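Side-chain contacts in alpha-glucosidase (Bacteroides thetaiotaomicron, PDB 5XFM), which hydrolyses beta-L-arabinopyranosides and alpha-galactosides as a bifunctional glycoside hydrolase of family 97: residues Arg316-Ala321 and Val348-Asp353; Glu357-Tyr362 and Gly427-Phe432; Pro38-Ser43 and Val122-Thr127; Cys101-Glu104 and Lys110-Val113. The protein carries 1 engineered substitution. One frame throughout, in Å; residues are numbered along the deposited sequence.

Interaction 1. Residues Arg316-Ala321 and Val348-Asp353; sequences RYIDFA and VEYARD
Ile318 and Ala351 mark the closest approach of two nearly parallel helices, their CA atoms 6.0 Å apart. The axes of 316-321 and 348-353 pass 9.8 Å from each other at 20°, as suits neighbouring outer helices of a TIM barrel, here helices 311-324 and 341-353. Ile318 lies against both Ala351 and Tyr350: its CG2 approaches CA of Ala351 to 3.6 Å and CD2 of Tyr350 to 3.8 Å, meeting the ring at a slant, while its CD1 reaches CB of Ala351. On the inner side Ala351 rests on Leu358 of strand 357-363, which continues the apolar layer into the barrel wall. The more open side is spanned by Tyr350, which also takes part in a cation-pi contact with Lys354. Its chi1 of 180° swings the end of the ring across to Asp319, whose side chain it crosses at about a right angle. Replacing Tyr350 by a phenylalanine would keep the ring beside Ile318 but would probably leave the Asp319 carboxylate without its hydroxyl partner. Tyr350 OH donates to the syn lone pair of Asp319 OD1 over 2.6 Å, that oxygen lying at the ring edge and the carboxylate turned 55° from the ring plane.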
loop_
_atom_site.group_PDB
_atom_site.type_symbol
_atom_site.label_atom_id
_atom_site.label_comp_id
_atom_site.label_asym_id
_atom_site.label_seq_id
_atom_site.Cartn_x
_atom_site.Cartn_y
_atom_site.Cartn_z
ATOM N N ARG A 316 31.457 -2.738 -0.871
ATOM C CA ARG A 316 31.260 -1.823 -1.988
ATOM C C ARG A 316 29.978 -1.005 -1.844
ATOM O O ARG A 316 29.995 0.213 -2.024
ATOM C CB ARG A 316 31.242 -2.609 -3.305
ATOM C CG ARG A 316 32.624 -2.833 -3.885
ATOM C CD ARG A 316 32.588 -3.679 -5.143
ATOM N NE ARG A 316 33.939 -3.944 -5.629
ATOM C CZ ARG A 316 34.553 -5.117 -5.509
ATOM N NH1 ARG A 316 33.932 -6.135 -4.925
ATOM N NH2 ARG A 316 35.787 -5.273 -5.974
ATOM N N TYR A 317 28.870 -1.663 -1.510
ATOM C CA TYR A 317 27.593 -0.955 -1.406
ATOM C C TYR A 317 27.474 -0.120 -0.134
ATOM O O TYR A 317 26.755 0.881 -0.103
ATOM C CB TYR A 317 26.434 -1.948 -1.517
ATOM C CG TYR A 317 25.938 -2.056 -2.937
ATOM C CD1 TYR A 317 26.662 -2.770 -3.881
ATOM C CD2 TYR A 317 24.756 -1.444 -3.339
ATOM C CE1 TYR A 317 26.233 -2.874 -5.184
ATOM C CE2 TYR A 317 24.318 -1.543 -4.650
ATOM C CZ TYR A 317 25.063 -2.264 -5.566
ATOM O OH TYR A 317 24.653 -2.385 -6.873
ATOM N N ILE A 318 28.173 -0.535 0.914
ATOM C CA ILE A 318 28.285 0.272 2.121
ATOM C C ILE A 318 29.038 1.569 1.811
ATOM O O ILE A 318 28.625 2.662 2.216
ATOM C CB ILE A 318 28.997 -0.516 3.241
ATOM C CG1 ILE A 318 28.043 -1.562 3.830
ATOM C CG2 ILE A 318 29.498 0.412 4.327
ATOM C CD1 ILE A 318 28.719 -2.573 4.722
ATOM N N ASP A 319 30.137 1.433 1.075
ATOM C CA ASP A 319 30.920 2.575 0.611
ATOM C C ASP A 319 30.084 3.494 -0.267
ATOM O O ASP A 319 30.175 4.715 -0.166
ATOM C CB ASP A 319 32.156 2.110 -0.170
ATOM C CG ASP A 319 33.254 1.568 0.727
ATOM O OD1 ASP A 319 33.217 1.817 1.951
ATOM O OD2 ASP A 319 34.159 0.886 0.201
ATOM N N PHE A 320 29.285 2.888 -1.140
ATOM C CA PHE A 320 28.418 3.628 -2.050
ATOM C C PHE A 320 27.371 4.402 -1.252
ATOM O O PHE A 320 27.083 5.557 -1.550
ATOM C CB PHE A 320 27.759 2.675 -3.058
ATOM C CG PHE A 320 26.875 3.362 -4.062
ATOM C CD1 PHE A 320 27.308 4.495 -4.727
ATOM C CD2 PHE A 320 25.615 2.869 -4.348
ATOM C CE1 PHE A 320 26.496 5.129 -5.656
ATOM C CE2 PHE A 320 24.796 3.505 -5.273
ATOM C CZ PHE A 320 25.241 4.637 -5.925
ATOM N N ALA A 321 26.802 3.765 -0.234
ATOM C CA ALA A 321 25.865 4.453 0.654
ATOM C C ALA A 321 26.545 5.645 1.311
ATOM O O ALA A 321 25.986 6.733 1.365
ATOM C CB ALA A 321 25.320 3.502 1.707
ATOM N N VAL A 348 29.067 -4.659 10.031
ATOM C CA VAL A 348 28.301 -3.630 10.738
ATOM C C VAL A 348 29.228 -2.544 11.275
ATOM O O VAL A 348 28.937 -1.351 11.161
ATOM C CB VAL A 348 27.468 -4.228 11.900
ATOM C CG1 VAL A 348 26.901 -3.134 12.788
ATOM C CG2 VAL A 348 26.345 -5.122 11.368
ATOM N N GLU A 349 30.335 -2.963 11.878
ATOM C CA GLU A 349 31.336 -2.030 12.392
ATOM C C GLU A 349 31.881 -1.137 11.270
ATOM O O GLU A 349 31.997 0.086 11.417
ATOM C CB GLU A 349 32.456 -2.804 13.071
ATOM C CG GLU A 349 32.061 -3.307 14.442
ATOM C CD GLU A 349 33.055 -4.295 15.010
ATOM O OE1 GLU A 349 33.732 -4.986 14.215
ATOM O OE2 GLU A 349 33.136 -4.397 16.253
ATOM N N TYR A 350 32.209 -1.768 10.147
ATOM C CA TYR A 350 32.724 -1.059 8.985
ATOM C C TYR A 350 31.705 -0.028 8.497
ATOM O O TYR A 350 32.052 1.126 8.243
ATOM C CB TYR A 350 33.056 -2.045 7.860
ATOM C CG TYR A 350 33.595 -1.386 6.609
ATOM C CD1 TYR A 350 34.935 -1.023 6.514
ATOM C CD2 TYR A 350 32.761 -1.102 5.536
ATOM C CE1 TYR A 350 35.434 -0.415 5.375
ATOM C CE2 TYR A 350 33.247 -0.488 4.397
ATOM C CZ TYR A 350 34.585 -0.148 4.320
ATOM O OH TYR A 350 35.074 0.461 3.187
ATOM N N ALA A 351 30.446 -0.447 8.381
ATOM C CA ALA A 351 29.365 0.450 7.973
ATOM C C ALA A 351 29.199 1.628 8.930
ATOM O O ALA A 351 28.988 2.768 8.498
ATOM C CB ALA A 351 28.056 -0.318 7.857
ATOM N N ARG A 352 29.276 1.350 10.229
ATOM C CA ARG A 352 29.126 2.396 11.240
ATOM C C ARG A 352 30.256 3.421 11.153
ATOM O O ARG A 352 30.033 4.617 11.323
ATOM C CB ARG A 352 29.076 1.798 12.648
ATOM C CG ARG A 352 29.037 2.854 13.747
ATOM C CD ARG A 352 28.456 2.336 15.059
ATOM N NE ARG A 352 27.133 1.747 14.866
ATOM C CZ ARG A 352 26.851 0.461 15.041
ATOM N NH1 ARG A 352 27.790 -0.375 15.461
ATOM N NH2 ARG A 352 25.619 0.018 14.837
ATOM N N ASP A 353 31.471 2.954 10.879
ATOM C CA ASP A 353 32.597 3.872 10.732
ATOM C C ASP A 353 32.410 4.783 9.509
ATOM O O ASP A 353 33.006 5.857 9.423
ATOM C CB ASP A 353 33.919 3.107 10.635
ATOM C CG ASP A 353 35.114 4.030 10.466
ATOM O OD1 ASP A 353 35.307 4.911 11.332
ATOM O OD2 ASP A 353 35.855 3.883 9.470
#

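Interaction 2. Residues Glu357-Tyr362 and Gly427-Phe432; sequences ELFLWY and GLMVIF
The backbone polar groups of Phe359 hydrogen-bond to Ala329 and Ile331 of the adjacent strand 328-331, while its ring reaches Met429 and Ile431 of strand 429-432. No hydrogen bond joins 357-362 to 427-432. Both belong to the parallel sheet of the TIM barrel but are not neighbours in it, since strand 399-403 runs between them, and even the nearest CA atoms, those of Phe359 and Met429, are 8.6 Å apart. The contact is therefore made wholly by side chains reaching past the intervening strand. Leu358 and Leu360 pack outward against helix 341-353, whereas Phe359, between them, points into the barrel. The ring meets strand 429-432 at two places, CZ and CE1 at Met429, CE2 and CD2 at Ile431. Met429 bends at chi3 (-83°) and brings its methyl, CE, to 3.7 Å from Phe359 CZ and 4.0 Å from Phe359 CE1. On the other flank CD1 of Ile431 lies 4.2 Å from Phe359 CE2. Both side chains run roughly at right angles to the phenylalanine and approach its ring obliquely. Tyr328 packs edge-to-face with the same ring and also touches Met429. An alanine in place of Phe359 would probably open a gap in the barrel interior, leaving the Met429 methyl and the Ile431 tip without their aromatic partner. The side chain of Ile431 is about 10 Å from the bound calcium ion. All three touching residues are buried and apolar, so the contact probably rests on close fit and exclusion of water.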
loop_
_atom_site.group_PDB
_atom_site.type_symbol
_atom_site.label_atom_id
_atom_site.label_comp_id
_atom_site.label_asym_id
_atom_site.label_seq_id
_atom_site.Cartn_x
_atom_site.Cartn_y
_atom_site.Cartn_z
ATOM N N GLU A 357 24.220 2.359 8.471
ATOM C CA GLU A 357 23.653 1.279 9.268
ATOM C C GLU A 357 22.969 0.261 8.362
ATOM O O GLU A 357 22.680 0.556 7.203
ATOM C CB GLU A 357 22.686 1.859 10.302
ATOM C CG GLU A 357 23.405 2.383 11.540
ATOM C CD GLU A 357 22.611 3.430 12.280
ATOM O OE1 GLU A 357 21.915 4.218 11.607
ATOM O OE2 GLU A 357 22.682 3.472 13.527
ATOM N N LEU A 358 22.708 -0.935 8.883
ATOM C CA LEU A 358 22.239 -2.026 8.032
ATOM C C LEU A 358 20.799 -2.490 8.263
ATOM O O LEU A 358 20.266 -2.426 9.372
ATOM C CB LEU A 358 23.159 -3.240 8.181
ATOM C CG LEU A 358 24.645 -3.033 7.924
ATOM C CD1 LEU A 358 25.357 -4.355 8.067
ATOM C CD2 LEU A 358 24.859 -2.459 6.535
ATOM N N PHE A 359 20.183 -2.942 7.177
ATOM C CA PHE A 359 18.967 -3.744 7.228
ATOM C C PHE A 359 19.351 -5.146 6.799
ATOM O O PHE A 359 20.102 -5.311 5.833
ATOM C CB PHE A 359 17.885 -3.192 6.304
ATOM C CG PHE A 359 17.046 -2.113 6.909
ATOM C CD1 PHE A 359 17.614 -0.911 7.294
ATOM C CD2 PHE A 359 15.671 -2.271 7.033
ATOM C CE1 PHE A 359 16.840 0.096 7.823
ATOM C CE2 PHE A 359 14.887 -1.261 7.561
ATOM C CZ PHE A 359 15.471 -0.079 7.957
ATOM N N LEU A 360 18.861 -6.154 7.509
ATOM C CA LEU A 360 19.139 -7.532 7.122
ATOM C C LEU A 360 17.879 -8.280 6.687
ATOM O O LEU A 360 16.800 -8.111 7.278
ATOM C CB LEU A 360 19.829 -8.283 8.262
ATOM C CG LEU A 360 21.197 -7.736 8.669
ATOM C CD1 LEU A 360 21.847 -8.628 9.716
ATOM C CD2 LEU A 360 22.093 -7.599 7.444
ATOM N N TRP A 361 18.039 -9.083 5.631
ATOM C CA TRP A 361 16.984 -9.919 5.056
ATOM C C TRP A 361 16.745 -11.185 5.870
ATOM O O TRP A 361 17.690 -11.883 6.254
ATOM C CB TRP A 361 17.342 -10.307 3.612
ATOM C CG TRP A 361 16.232 -10.976 2.828
ATOM C CD1 TRP A 361 15.365 -10.370 1.957
ATOM C CD2 TRP A 361 15.896 -12.375 2.810
ATOM N NE1 TRP A 361 14.504 -11.299 1.416
ATOM C CE2 TRP A 361 14.809 -12.534 1.922
ATOM C CE3 TRP A 361 16.401 -13.502 3.463
ATOM C CZ2 TRP A 361 14.226 -13.775 1.672
ATOM C CZ3 TRP A 361 15.816 -14.728 3.218
ATOM C CH2 TRP A 361 14.740 -14.856 2.331
ATOM N N TYR A 362 15.478 -11.465 6.149
ATOM C CA TYR A 362 15.077 -12.735 6.747
ATOM C C TYR A 362 13.892 -13.322 6.004
ATOM O O TYR A 362 13.051 -12.579 5.502
ATOM C CB TYR A 362 14.720 -12.554 8.230
ATOM C CG TYR A 362 15.910 -12.437 9.154
ATOM C CD1 TYR A 362 16.602 -11.239 9.280
ATOM C CD2 TYR A 362 16.337 -13.526 9.910
ATOM C CE1 TYR A 362 17.694 -11.131 10.126
ATOM C CE2 TYR A 362 17.428 -13.427 10.757
ATOM C CZ TYR A 362 18.101 -12.228 10.858
ATOM O OH TYR A 362 19.184 -12.123 11.697
ATOM N N GLY A 427 14.139 -2.583 19.159
ATOM C CA GLY A 427 14.455 -1.373 18.419
ATOM C C GLY A 427 14.666 -1.568 16.932
ATOM O O GLY A 427 15.475 -0.869 16.314
ATOM N N LEU A 428 13.921 -2.490 16.338
ATOM C CA LEU A 428 14.098 -2.772 14.915
ATOM C C LEU A 428 12.929 -2.294 14.066
ATOM O O LEU A 428 11.766 -2.527 14.401
ATOM C CB LEU A 428 14.299 -4.267 14.697
ATOM C CG LEU A 428 15.590 -4.853 15.263
ATOM C CD1 LEU A 428 15.461 -6.352 15.403
ATOM C CD2 LEU A 428 16.755 -4.487 14.367
ATOM N N MET A 429 13.246 -1.612 12.971
ATOM C CA MET A 429 12.251 -1.330 11.950
ATOM C C MET A 429 12.006 -2.582 11.112
ATOM O O MET A 429 12.883 -3.442 10.989
ATOM C CB MET A 429 12.690 -0.164 11.062
ATOM C CG MET A 429 12.833 1.137 11.791
ATOM S SD MET A 429 13.445 2.477 10.752
ATOM C CE MET A 429 15.210 2.147 10.847
ATOM N N VAL A 430 10.814 -2.675 10.526
ATOM C CA VAL A 430 10.441 -3.849 9.744
ATOM C C VAL A 430 9.868 -3.524 8.365
ATOM O O VAL A 430 8.904 -2.779 8.249
ATOM C CB VAL A 430 9.414 -4.709 10.501
ATOM C CG1 VAL A 430 8.901 -5.828 9.615
ATOM C CG2 VAL A 430 10.033 -5.268 11.761
ATOM N N ILE A 431 10.494 -4.078 7.328
ATOM C CA ILE A 431 9.928 -4.095 5.981
ATOM C C ILE A 431 9.359 -5.477 5.695
ATOM O O ILE A 431 10.000 -6.478 6.016
ATOM C CB ILE A 431 10.979 -3.765 4.899
ATOM C CG1 ILE A 431 11.538 -2.356 5.074
ATOM C CG2 ILE A 431 10.385 -3.919 3.506
ATOM C CD1 ILE A 431 12.676 -2.049 4.129
ATOM N N PHE A 432 8.164 -5.548 5.111
ATOM C CA PHE A 432 7.640 -6.836 4.662
ATOM C C PHE A 432 7.737 -6.993 3.150
ATOM O O PHE A 432 7.502 -6.048 2.399
ATOM C CB PHE A 432 6.191 -7.033 5.087
ATOM C CG PHE A 432 6.013 -7.188 6.558
ATOM C CD1 PHE A 432 6.793 -8.082 7.272
ATOM C CD2 PHE A 432 5.058 -6.449 7.234
ATOM C CE1 PHE A 432 6.628 -8.227 8.629
ATOM C CE2 PHE A 432 4.892 -6.594 8.594
ATOM C CZ PHE A 432 5.675 -7.481 9.290
#

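Interaction 3. Residues Pro38-Ser43 and Val122-Thr127; sequences PCYSVS and VAFRYT
Tyr40 and Phe124 meet through their aromatic rings across the interior of a beta sandwich, the N-terminal domain of this family 97 enzyme, which belongs to the galactose mutarotase-like clan. Their strands lie in different sheets, and the CA atoms of the two residues are 10.9 Å apart, a distance that the two aromatic side chains span. The ring centroids of Tyr40 and Phe124 are 5.4 Å apart with planes inclined at 54°, an arrangement that is neither a stack nor edge-to-face. Contact is made at one corner: Phe124 CE1 lies 4.1 Å from Tyr40 OH and 4.3 Å from Tyr40 CZ. Matching first torsions (chi1 70° for Tyr40, 74° for Phe124), with CG between the backbone N and the carbonyl carbon, send both rings into the space between the sheets, where the two side chains cross at about a right angle.

A looser apolar pair lies nearby. Val42 and Val122 face one another without close contact, their CG2 atoms 5.0 Å apart, and CG2 of Val42 also lies in plane at the edge of the Tyr40 ring.

The polar element is the Tyr40 hydroxyl, which is buried but hydrogen-bonded to the carbonyl oxygen of Gly145. That bond ties the end of the tyrosine to strand 136-147 while the same hydroxyl and CZ lie against Phe124 CE1.

Strand 39-44 pairs with strands 26-31 and 47-59 in one sheet; in the other, strand 121-128 lies between strands 110-117 and 256-266. The last of these supplies Ile263 against Tyr40 and Arg261 against Phe124.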
loop_
_atom_site.group_PDB
_atom_site.type_symbol
_atom_site.label_atom_id
_atom_site.label_comp_id
_atom_site.label_asym_id
_atom_site.label_seq_id
_atom_site.Cartn_x
_atom_site.Cartn_y
_atom_site.Cartn_z
ATOM N N PRO A 38 -30.341 -7.191 4.253
ATOM C CA PRO A 38 -29.932 -5.852 4.678
ATOM C C PRO A 38 -28.920 -5.259 3.708
ATOM O O PRO A 38 -28.032 -5.969 3.237
ATOM C CB PRO A 38 -29.303 -6.095 6.054
ATOM C CG PRO A 38 -28.878 -7.519 6.028
ATOM C CD PRO A 38 -29.944 -8.217 5.231
ATOM N N CYS A 39 -29.052 -3.976 3.408
ATOM C CA CYS A 39 -28.173 -3.366 2.431
ATOM C C CYS A 39 -27.970 -1.878 2.675
ATOM O O CYS A 39 -28.631 -1.282 3.515
ATOM C CB CYS A 39 -28.720 -3.607 1.019
ATOM S SG CYS A 39 -30.443 -3.107 0.791
ATOM N N TYR A 40 -27.018 -1.298 1.953
ATOM C CA TYR A 40 -26.758 0.133 1.998
ATOM C C TYR A 40 -26.560 0.627 0.573
ATOM O O TYR A 40 -26.372 -0.174 -0.337
ATOM C CB TYR A 40 -25.530 0.443 2.858
ATOM C CG TYR A 40 -24.228 0.004 2.230
ATOM C CD1 TYR A 40 -23.845 -1.330 2.257
ATOM C CD2 TYR A 40 -23.378 0.920 1.622
ATOM C CE1 TYR A 40 -22.661 -1.747 1.688
ATOM C CE2 TYR A 40 -22.188 0.511 1.050
ATOM C CZ TYR A 40 -21.837 -0.823 1.086
ATOM O OH TYR A 40 -20.662 -1.243 0.519
ATOM N N SER A 41 -26.635 1.936 0.370
ATOM C CA SER A 41 -26.311 2.512 -0.933
ATOM C C SER A 41 -25.566 3.827 -0.744
ATOM O O SER A 41 -25.675 4.467 0.301
ATOM C CB SER A 41 -27.567 2.731 -1.776
ATOM O OG SER A 41 -28.368 3.759 -1.227
ATOM N N VAL A 42 -24.784 4.212 -1.746
ATOM C CA VAL A 42 -23.951 5.403 -1.651
ATOM C C VAL A 42 -24.121 6.337 -2.837
ATOM O O VAL A 42 -24.081 5.914 -3.993
ATOM C CB VAL A 42 -22.456 5.029 -1.523
ATOM C CG1 VAL A 42 -21.579 6.280 -1.526
ATOM C CG2 VAL A 42 -22.226 4.203 -0.269
ATOM N N SER A 43 -24.304 7.616 -2.541
ATOM C CA SER A 43 -24.393 8.635 -3.575
ATOM C C SER A 43 -23.382 9.751 -3.337
ATOM O O SER A 43 -22.980 10.001 -2.197
ATOM C CB SER A 43 -25.815 9.197 -3.630
ATOM O OG SER A 43 -25.995 10.224 -2.670
ATOM N N VAL A 122 -16.135 6.588 3.348
ATOM C CA VAL A 122 -16.985 5.821 4.237
ATOM C C VAL A 122 -16.167 4.692 4.850
ATOM O O VAL A 122 -15.509 3.953 4.136
ATOM C CB VAL A 122 -18.191 5.231 3.497
ATOM C CG1 VAL A 122 -18.984 4.324 4.425
ATOM C CG2 VAL A 122 -19.070 6.341 2.928
ATOM N N ALA A 123 -16.167 4.577 6.170
ATOM C CA ALA A 123 -15.545 3.421 6.808
ATOM C C ALA A 123 -16.597 2.729 7.644
ATOM O O ALA A 123 -17.250 3.370 8.445
ATOM C CB ALA A 123 -14.365 3.833 7.665
ATOM N N PHE A 124 -16.810 1.435 7.461
ATOM C CA PHE A 124 -17.845 0.816 8.276
ATOM C C PHE A 124 -17.445 -0.546 8.790
ATOM O O PHE A 124 -16.650 -1.242 8.171
ATOM C CB PHE A 124 -19.181 0.737 7.514
ATOM C CG PHE A 124 -19.232 -0.309 6.438
ATOM C CD1 PHE A 124 -18.832 -0.010 5.147
ATOM C CD2 PHE A 124 -19.734 -1.575 6.702
ATOM C CE1 PHE A 124 -18.897 -0.957 4.155
ATOM C CE2 PHE A 124 -19.797 -2.530 5.708
ATOM C CZ PHE A 124 -19.375 -2.218 4.432
ATOM N N ARG A 125 -17.964 -0.904 9.958
ATOM C CA ARG A 125 -17.618 -2.196 10.536
ATOM C C ARG A 125 -18.768 -2.768 11.340
ATOM O O ARG A 125 -19.734 -2.069 11.651
ATOM C CB ARG A 125 -16.369 -2.087 11.415
ATOM C CG ARG A 125 -16.566 -1.303 12.701
ATOM C CD ARG A 125 -15.439 -1.575 13.690
ATOM N NE ARG A 125 -15.517 -0.677 14.836
ATOM C CZ ARG A 125 -14.559 -0.529 15.747
ATOM N NH1 ARG A 125 -13.424 -1.214 15.654
ATOM N NH2 ARG A 125 -14.737 0.318 16.750
ATOM N N TYR A 126 -18.679 -4.058 11.638
ATOM C CA TYR A 126 -19.673 -4.710 12.473
ATOM C C TYR A 126 -19.169 -4.834 13.907
ATOM O O TYR A 126 -17.972 -4.993 14.136
ATOM C CB TYR A 126 -20.012 -6.096 11.930
ATOM C CG TYR A 126 -20.407 -6.129 10.475
ATOM C CD1 TYR A 126 -19.463 -6.386 9.492
ATOM C CD2 TYR A 126 -21.727 -5.922 10.082
ATOM C CE1 TYR A 126 -19.809 -6.434 8.161
ATOM C CE2 TYR A 126 -22.085 -5.963 8.749
ATOM C CZ TYR A 126 -21.119 -6.221 7.790
ATOM O OH TYR A 126 -21.455 -6.273 6.456
ATOM N N THR A 127 -20.083 -4.784 14.869
ATOM C CA THR A 127 -19.747 -5.116 16.249
ATOM C C THR A 127 -20.616 -6.279 16.718
ATOM O O THR A 127 -21.765 -6.419 16.291
ATOM C CB THR A 127 -19.914 -3.908 17.202
ATOM O OG1 THR A 127 -21.249 -3.389 17.121
ATOM C CG2 THR A 127 -18.925 -2.805 16.850
#

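Interaction 4. Residues Cys101-Glu104 and Lys110-Val113; sequences CHLE and KLGV
Leu103 and Val113 meet diagonally across a beta hairpin, Leu103 CD1 packing 3.6 Å from Val113 CG2. Leu103 slants over the partner strand because its chi1 of -53° sets CG opposite the carbonyl carbon, which lets CD1 reach the valine; Leu111, on the same face, stays looser, CD1 of Leu103 and CD2 of Leu111 being 4.5 Å apart. Cys101 lies on this buried face too, beside Val113. The other face carries His102, Glu104 and Lys110. There Glu104 and Lys110 run side by side and point the same way, so that Glu104 OE1 lies 3.6 Å from Lys110 CE; it is 4.5 Å from Lys110 NZ, too far for a salt bridge, although the opposite charges probably still attract weakly. Beneath the side chains, Cys101 pairs with Val113 and Leu103 with Leu111 as antiparallel hydrogen-bonded pairs, Cys101 N lying 2.8 Å from Val113 O and Leu111 N 2.9 Å from Leu103 O. Gly112, opposite His102, adds a CA-H...O contact to Cys101 O. Strand 91-104 is flanked on its far side by strand 69-83, whose Leu70 packs on Cys101 and Leu103, while strand 110-117 is bordered by strand 121-128, whose Tyr126 touches Leu111 and Val113.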
loop_
_atom_site.group_PDB
_atom_site.type_symbol
_atom_site.label_atom_id
_atom_site.label_comp_id
_atom_site.label_asym_id
_atom_site.label_seq_id
_atom_site.Cartn_x
_atom_site.Cartn_y
_atom_site.Cartn_z
ATOM N N CYS A 101 -25.932 1.681 13.898
ATOM C CA CYS A 101 -27.159 0.929 13.681
ATOM C C CYS A 101 -27.203 -0.330 14.543
ATOM O O CYS A 101 -26.246 -1.109 14.579
ATOM C CB CYS A 101 -27.299 0.564 12.202
ATOM S SG CYS A 101 -27.451 2.007 11.121
ATOM N N HIS A 102 -28.321 -0.518 15.235
ATOM C CA HIS A 102 -28.520 -1.700 16.058
ATOM C C HIS A 102 -29.470 -2.670 15.383
ATOM O O HIS A 102 -30.655 -2.380 15.214
ATOM C CB HIS A 102 -29.035 -1.315 17.449
ATOM C CG HIS A 102 -28.069 -0.489 18.241
ATOM N ND1 HIS A 102 -28.013 0.885 18.152
ATOM C CD2 HIS A 102 -27.125 -0.846 19.143
ATOM C CE1 HIS A 102 -27.070 1.338 18.960
ATOM N NE2 HIS A 102 -26.518 0.308 19.576
ATOM N N LEU A 103 -28.932 -3.822 14.992
ATOM C CA LEU A 103 -29.679 -4.821 14.243
ATOM C C LEU A 103 -29.988 -6.046 15.088
ATOM O O LEU A 103 -29.258 -6.375 16.023
ATOM C CB LEU A 103 -28.909 -5.262 12.995
ATOM C CG LEU A 103 -28.410 -4.191 12.032
ATOM C CD1 LEU A 103 -27.628 -4.845 10.900
ATOM C CD2 LEU A 103 -29.575 -3.401 11.489
ATOM N N GLU A 104 -31.069 -6.730 14.726
ATOM C CA GLU A 104 -31.489 -7.945 15.408
ATOM C C GLU A 104 -31.992 -8.955 14.380
ATOM O O GLU A 104 -32.683 -8.578 13.434
ATOM C CB GLU A 104 -32.582 -7.613 16.428
ATOM C CG GLU A 104 -32.684 -8.563 17.598
ATOM C CD GLU A 104 -33.626 -8.048 18.676
ATOM O OE1 GLU A 104 -33.308 -7.019 19.309
ATOM O OE2 GLU A 104 -34.682 -8.679 18.894
ATOM N N LYS A 110 -28.248 -10.065 18.450
ATOM C CA LYS A 110 -27.949 -8.668 18.150
ATOM C C LYS A 110 -26.637 -8.477 17.395
ATOM O O LYS A 110 -25.686 -9.239 17.577
ATOM C CB LYS A 110 -27.949 -7.853 19.449
ATOM C CG LYS A 110 -29.346 -7.736 20.062
ATOM C CD LYS A 110 -29.374 -6.959 21.369
ATOM C CE LYS A 110 -30.814 -6.890 21.895
ATOM N NZ LYS A 110 -31.020 -5.916 23.008
ATOM N N LEU A 111 -26.607 -7.465 16.532
ATOM C CA LEU A 111 -25.410 -7.110 15.771
ATOM C C LEU A 111 -25.363 -5.602 15.505
ATOM O O LEU A 111 -26.355 -5.018 15.097
ATOM C CB LEU A 111 -25.370 -7.889 14.444
ATOM C CG LEU A 111 -24.342 -7.484 13.381
ATOM C CD1 LEU A 111 -22.954 -7.954 13.766
ATOM C CD2 LEU A 111 -24.712 -8.025 12.005
ATOM N N GLY A 112 -24.220 -4.964 15.730
ATOM C CA GLY A 112 -24.104 -3.548 15.416
ATOM C C GLY A 112 -23.423 -3.284 14.074
ATOM O O GLY A 112 -22.592 -4.077 13.631
ATOM N N VAL A 113 -23.793 -2.188 13.413
ATOM C CA VAL A 113 -23.063 -1.712 12.231
ATOM C C VAL A 113 -22.758 -0.226 12.381
ATOM O O VAL A 113 -23.653 0.571 12.627
ATOM C CB VAL A 113 -23.851 -1.938 10.912
ATOM C CG1 VAL A 113 -22.975 -1.635 9.699
ATOM C CG2 VAL A 113 -24.382 -3.349 10.834
#

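Overall arrangement
From the N terminus, interaction 3 opens first, at strand 39-44, and closes a long loop when the chain reaches strand 121-128 in the opposing sheet. Interaction 4, a beta hairpin, is nested inside that loop, and the two touch: Thr127 N lies 2.9 Å from Gly112 O in a probable hydrogen bond. Interaction 3 joins the two layers of the N-terminal sandwich; interaction 4 pairs two strands within one of them. In the barrel that follows, interaction 1 closes the loop from helix 311-324 to helix 341-353 before interaction 2 closes the longer one from strand 357-363 to strand 429-432. They meet at Leu358, packed against Val348, Ala351 and Ile318. Interactions 1 and 3 are centred about 52 Å apart.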